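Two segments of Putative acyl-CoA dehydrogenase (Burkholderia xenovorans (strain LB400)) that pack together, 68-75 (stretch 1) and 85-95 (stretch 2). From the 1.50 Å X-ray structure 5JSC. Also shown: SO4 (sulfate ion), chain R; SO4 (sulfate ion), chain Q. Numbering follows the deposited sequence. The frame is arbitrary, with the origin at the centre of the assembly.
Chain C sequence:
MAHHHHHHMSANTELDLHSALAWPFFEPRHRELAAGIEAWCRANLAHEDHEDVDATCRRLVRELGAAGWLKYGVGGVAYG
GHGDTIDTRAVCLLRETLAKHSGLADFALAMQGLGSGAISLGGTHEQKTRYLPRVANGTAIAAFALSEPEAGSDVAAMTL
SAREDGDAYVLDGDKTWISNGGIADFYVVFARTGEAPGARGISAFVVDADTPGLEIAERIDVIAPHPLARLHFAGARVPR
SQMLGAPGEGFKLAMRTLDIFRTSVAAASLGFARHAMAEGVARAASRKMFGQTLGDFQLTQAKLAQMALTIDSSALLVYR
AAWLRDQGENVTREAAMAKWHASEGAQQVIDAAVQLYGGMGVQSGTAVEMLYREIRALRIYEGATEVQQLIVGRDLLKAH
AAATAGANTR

Stretch 1 (68-75) GWLKYGVG
Stretch 2 (85-95) TIDTRAVCLLR

Two segments of one chain, Gly68–Gly75 and Thr85–Arg95, pack mainly through apolar contact, burying 398 Å² in total. The first is irregular. Gly68 closes a preceding helix in a Schellman motif with phi/psi 92/2, where a side chain would jam against the carbonyl oxygen of the residue before, so glycine suits it. Trp69 to Tyr72 then take helical angles, from -80/-18 to -74/-22, without regular helical bonds; only weak ones form, such as Gly73 N to Leu70 O at 3.5 Å. Gly73 (-91/2) leads into the extended Val74 (-114/134) and Gly75 (-97/126). In the second segment, Thr85 (-101/161), Ile86 (-87/121) and Asp87 (-76/100) are extended, and a helix runs from Thr88 onward with angles near -63/-43. The segments run antiparallel: CA–CA distances are 7.8 Å for Trp69–Leu94, 6.0 Å for Tyr72–Val91 and 5.1 Å for Gly75–Thr85.

Apolar side chains make the contact at the Trp69–Tyr72 end, against Ala90, Val91 and Leu94. Tyr72 has most area covered (85 Å²), then Leu94 (72 Å²) and Ile86 (58 Å²); the helix residues are buried, whereas both aromatics remain partly exposed. Tyr72's chi1 of -69° (m) and chi2 of -84° bring its ring against the helix, with CD1 3.6 Å from Ala90 CB and CD2 3.8 Å from Leu94 CD1; its OH, 6.0 Å from Ala90 CB, takes no part. Ala90 and Leu94, one turn apart, both point toward the first segment. The small methyl of Ala90 lets the ring come close, while Leu94 (m, t) reaches farther and places CD2 3.5 Å from Trp69 CE3. Both rings offer broad apolar surface, obliquely. Trp69 is m, with chi2 121°. Val91 (t) points sideways, yet its CG2 lies 4.2 Å from Tyr72 CB.

Contacts between side chains and backbone continue toward the other end. Val91 CG2 lies 3.4 Å from Tyr72 O and 4.1 Å from Gly73 CA. Ile86 (m, t) points toward the first segment, and its branched side chain spreads three carbons along the backbone: CG2 is 3.5 Å from Tyr72 O, CD1 3.6 Å from Gly73 O, and CG1 3.7 Å from Gly75 N. Val74 (t) turns its own side chain away. At Gly75 there is room for a CB, so this contact does not demand glycine.

No direct hydrogen bond crosses between the segments; water supplies the polar links. One water donates to Tyr72 O at 2.7 Å and accepts from Asp87 N at 2.8 Å. A second lies 2.7 Å from Val74 O and 2.8 Å from Thr85 O.

Local bonds hold the helix in shape. Asp87 (t) is its N-cap: OD1 accepts from Ala90 N at 3.0 Å, a task suited to a short carboxylate. Regular bonds follow, including Leu94 N to Ala90 O at 2.9 Å. Outside the contact, sulfates probably from the crystallisation liquor bind: Ile86 N donates to chain R O4 at 2.6 Å, Arg89 NH1 and NH2 to chain Q O4 and O2 at 2.8 and 2.9 Å.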

# COMPACT_ATOMS: atom_id res chain seq x y z
N GLY C 68 -17.25 -38.93 5.29
CA GLY C 68 -18.39 -38.22 4.74
C GLY C 68 -18.12 -36.82 4.26
O GLY C 68 -19.05 -36.15 3.78
N TRP C 69 -16.87 -36.34 4.33
CA TRP C 69 -16.63 -34.94 4.03
C TRP C 69 -16.58 -34.63 2.54
O TRP C 69 -16.73 -33.46 2.17
CB TRP C 69 -15.34 -34.47 4.72
CG TRP C 69 -15.45 -34.57 6.22
CD1 TRP C 69 -14.65 -35.31 7.05
CD2 TRP C 69 -16.43 -33.94 7.05
NE1 TRP C 69 -15.07 -35.16 8.35
CE2 TRP C 69 -16.16 -34.33 8.38
CE3 TRP C 69 -17.51 -33.08 6.81
CZ2 TRP C 69 -16.93 -33.89 9.46
CZ3 TRP C 69 -18.27 -32.64 7.89
CH2 TRP C 69 -17.98 -33.05 9.20
N LEU C 70 -16.39 -35.63 1.68
CA LEU C 70 -16.36 -35.38 0.25
C LEU C 70 -17.75 -35.30 -0.38
O LEU C 70 -17.87 -34.93 -1.55
CB LEU C 70 -15.54 -36.47 -0.46
CG LEU C 70 -14.10 -36.63 0.06
CD1 LEU C 70 -13.38 -37.71 -0.73
CD2 LEU C 70 -13.32 -35.30 0.01
N LYS C 71 -18.80 -35.62 0.38
CA LYS C 71 -20.15 -35.54 -0.16
C LYS C 71 -20.58 -34.11 -0.44
O LYS C 71 -21.46 -33.89 -1.28
CB LYS C 71 -21.14 -36.19 0.81
CG LYS C 71 -20.84 -37.66 1.11
CD LYS C 71 -21.86 -38.28 2.08
CE LYS C 71 -23.29 -38.17 1.58
NZ LYS C 71 -24.25 -38.85 2.50
N TYR C 72 -19.98 -33.13 0.23
CA TYR C 72 -20.44 -31.75 0.09
C TYR C 72 -20.04 -31.12 -1.23
O TYR C 72 -20.68 -30.17 -1.67
CB TYR C 72 -19.93 -30.90 1.26
CG TYR C 72 -20.60 -31.30 2.54
CD1 TYR C 72 -21.84 -30.77 2.88
CD2 TYR C 72 -20.04 -32.25 3.39
CE1 TYR C 72 -22.49 -31.15 4.04
CE2 TYR C 72 -20.69 -32.65 4.56
CZ TYR C 72 -21.91 -32.08 4.87
OH TYR C 72 -22.56 -32.46 6.02
N GLY C 73 -19.00 -31.65 -1.89
CA GLY C 73 -18.55 -31.10 -3.15
C GLY C 73 -19.18 -31.71 -4.37
O GLY C 73 -18.82 -31.33 -5.49
N VAL C 74 -20.10 -32.65 -4.18
CA VAL C 74 -20.77 -33.38 -5.26
C VAL C 74 -22.24 -33.01 -5.24
O VAL C 74 -22.87 -32.99 -4.18
CB VAL C 74 -20.59 -34.90 -5.08
CG1 VAL C 74 -21.52 -35.67 -6.00
CG2 VAL C 74 -19.13 -35.29 -5.32
N GLY C 75 -22.80 -32.72 -6.42
CA GLY C 75 -24.21 -32.38 -6.52
C GLY C 75 -25.05 -33.58 -6.92
O GLY C 75 -24.81 -34.22 -7.95
N THR C 85 -28.15 -29.67 -4.65
CA THR C 85 -27.25 -28.57 -4.93
C THR C 85 -25.97 -28.77 -4.14
O THR C 85 -25.92 -29.52 -3.16
CB THR C 85 -27.86 -27.21 -4.55
OG1 THR C 85 -28.01 -27.14 -3.12
CG2 THR C 85 -29.22 -27.02 -5.20
N ILE C 86 -24.91 -28.10 -4.58
CA ILE C 86 -23.68 -28.04 -3.81
C ILE C 86 -23.80 -26.88 -2.83
O ILE C 86 -24.01 -25.74 -3.24
CB ILE C 86 -22.45 -27.89 -4.73
CG1 ILE C 86 -22.25 -29.19 -5.53
CG2 ILE C 86 -21.21 -27.52 -3.91
CD1 ILE C 86 -21.30 -29.07 -6.68
N ASP C 87 -23.70 -27.19 -1.54
CA ASP C 87 -23.76 -26.21 -0.46
C ASP C 87 -22.43 -25.47 -0.42
O ASP C 87 -21.44 -25.99 0.11
CB ASP C 87 -24.08 -26.93 0.86
CG ASP C 87 -24.26 -25.99 2.05
OD1 ASP C 87 -23.79 -24.84 2.02
OD2 ASP C 87 -24.88 -26.44 3.04
N THR C 88 -22.40 -24.26 -1.00
CA THR C 88 -21.16 -23.50 -1.11
C THR C 88 -20.63 -23.13 0.27
O THR C 88 -19.41 -23.17 0.50
CB THR C 88 -21.38 -22.22 -1.92
OG1 THR C 88 -22.27 -22.48 -3.01
CG2 THR C 88 -20.06 -21.72 -2.49
N ARG C 89 -21.52 -22.76 1.19
CA ARG C 89 -21.07 -22.43 2.54
C ARG C 89 -20.39 -23.63 3.19
O ARG C 89 -19.37 -23.49 3.88
CB ARG C 89 -22.25 -21.95 3.37
CG ARG C 89 -22.74 -20.56 2.94
CD ARG C 89 -24.09 -20.20 3.54
NE ARG C 89 -25.16 -20.95 2.89
CZ ARG C 89 -26.43 -20.89 3.24
NH1 ARG C 89 -26.80 -20.11 4.25
NH2 ARG C 89 -27.34 -21.60 2.58
N ALA C 90 -20.95 -24.83 3.00
CA ALA C 90 -20.34 -26.02 3.56
C ALA C 90 -18.97 -26.29 2.95
O ALA C 90 -18.00 -26.54 3.67
CB ALA C 90 -21.27 -27.22 3.38
N VAL C 91 -18.87 -26.26 1.61
CA VAL C 91 -17.58 -26.50 0.97
C VAL C 91 -16.54 -25.49 1.46
O VAL C 91 -15.38 -25.85 1.73
CB VAL C 91 -17.71 -26.47 -0.57
CG1 VAL C 91 -16.32 -26.53 -1.21
CG2 VAL C 91 -18.56 -27.63 -1.05
N CYS C 92 -16.95 -24.23 1.61
CA CYS C 92 -16.03 -23.21 2.09
C CYS C 92 -15.59 -23.47 3.52
O CYS C 92 -14.40 -23.34 3.85
CB CYS C 92 -16.67 -21.83 1.95
SG CYS C 92 -16.71 -21.25 0.24
N LEU C 93 -16.52 -23.82 4.41
CA LEU C 93 -16.13 -24.13 5.78
C LEU C 93 -15.19 -25.32 5.84
O LEU C 93 -14.27 -25.36 6.67
CB LEU C 93 -17.37 -24.38 6.65
CG LEU C 93 -18.19 -23.14 7.02
CD1 LEU C 93 -19.55 -23.55 7.60
CD2 LEU C 93 -17.42 -22.28 8.01
N LEU C 94 -15.40 -26.32 4.97
CA LEU C 94 -14.51 -27.47 4.94
C LEU C 94 -13.11 -27.07 4.51
O LEU C 94 -12.12 -27.41 5.17
CB LEU C 94 -15.07 -28.56 4.02
CG LEU C 94 -16.37 -29.21 4.52
CD1 LEU C 94 -16.92 -30.14 3.45
CD2 LEU C 94 -16.13 -29.98 5.83
N ARG C 95 -12.99 -26.34 3.39
CA ARG C 95 -11.66 -25.92 2.95
C ARG C 95 -11.01 -24.97 3.95
O ARG C 95 -9.81 -25.08 4.23
CB ARG C 95 -11.74 -25.26 1.57
CG ARG C 95 -11.91 -26.24 0.42
CD ARG C 95 -11.45 -25.60 -0.89
NE ARG C 95 -9.99 -25.50 -0.98
CZ ARG C 95 -9.33 -25.12 -2.07
NH1 ARG C 95 -9.99 -24.79 -3.17
NH2 ARG C 95 -8.00 -25.08 -2.06
S SO4 R . -25.73 -25.97 -7.66
O1 SO4 R . -26.55 -24.93 -7.08
O2 SO4 R . -26.61 -27.02 -8.19
O3 SO4 R . -24.94 -25.40 -8.75
O4 SO4 R . -24.85 -26.53 -6.64
S SO4 Q . -30.51 -20.37 3.67
O1 SO4 Q . -31.85 -20.35 4.23
O2 SO4 Q . -30.14 -21.73 3.31
O3 SO4 Q . -30.47 -19.53 2.47
O4 SO4 Q . -29.56 -19.84 4.65
O HOH W 1 -23.09 -29.80 -0.63
O HOH W 2 -24.24 -31.63 -2.29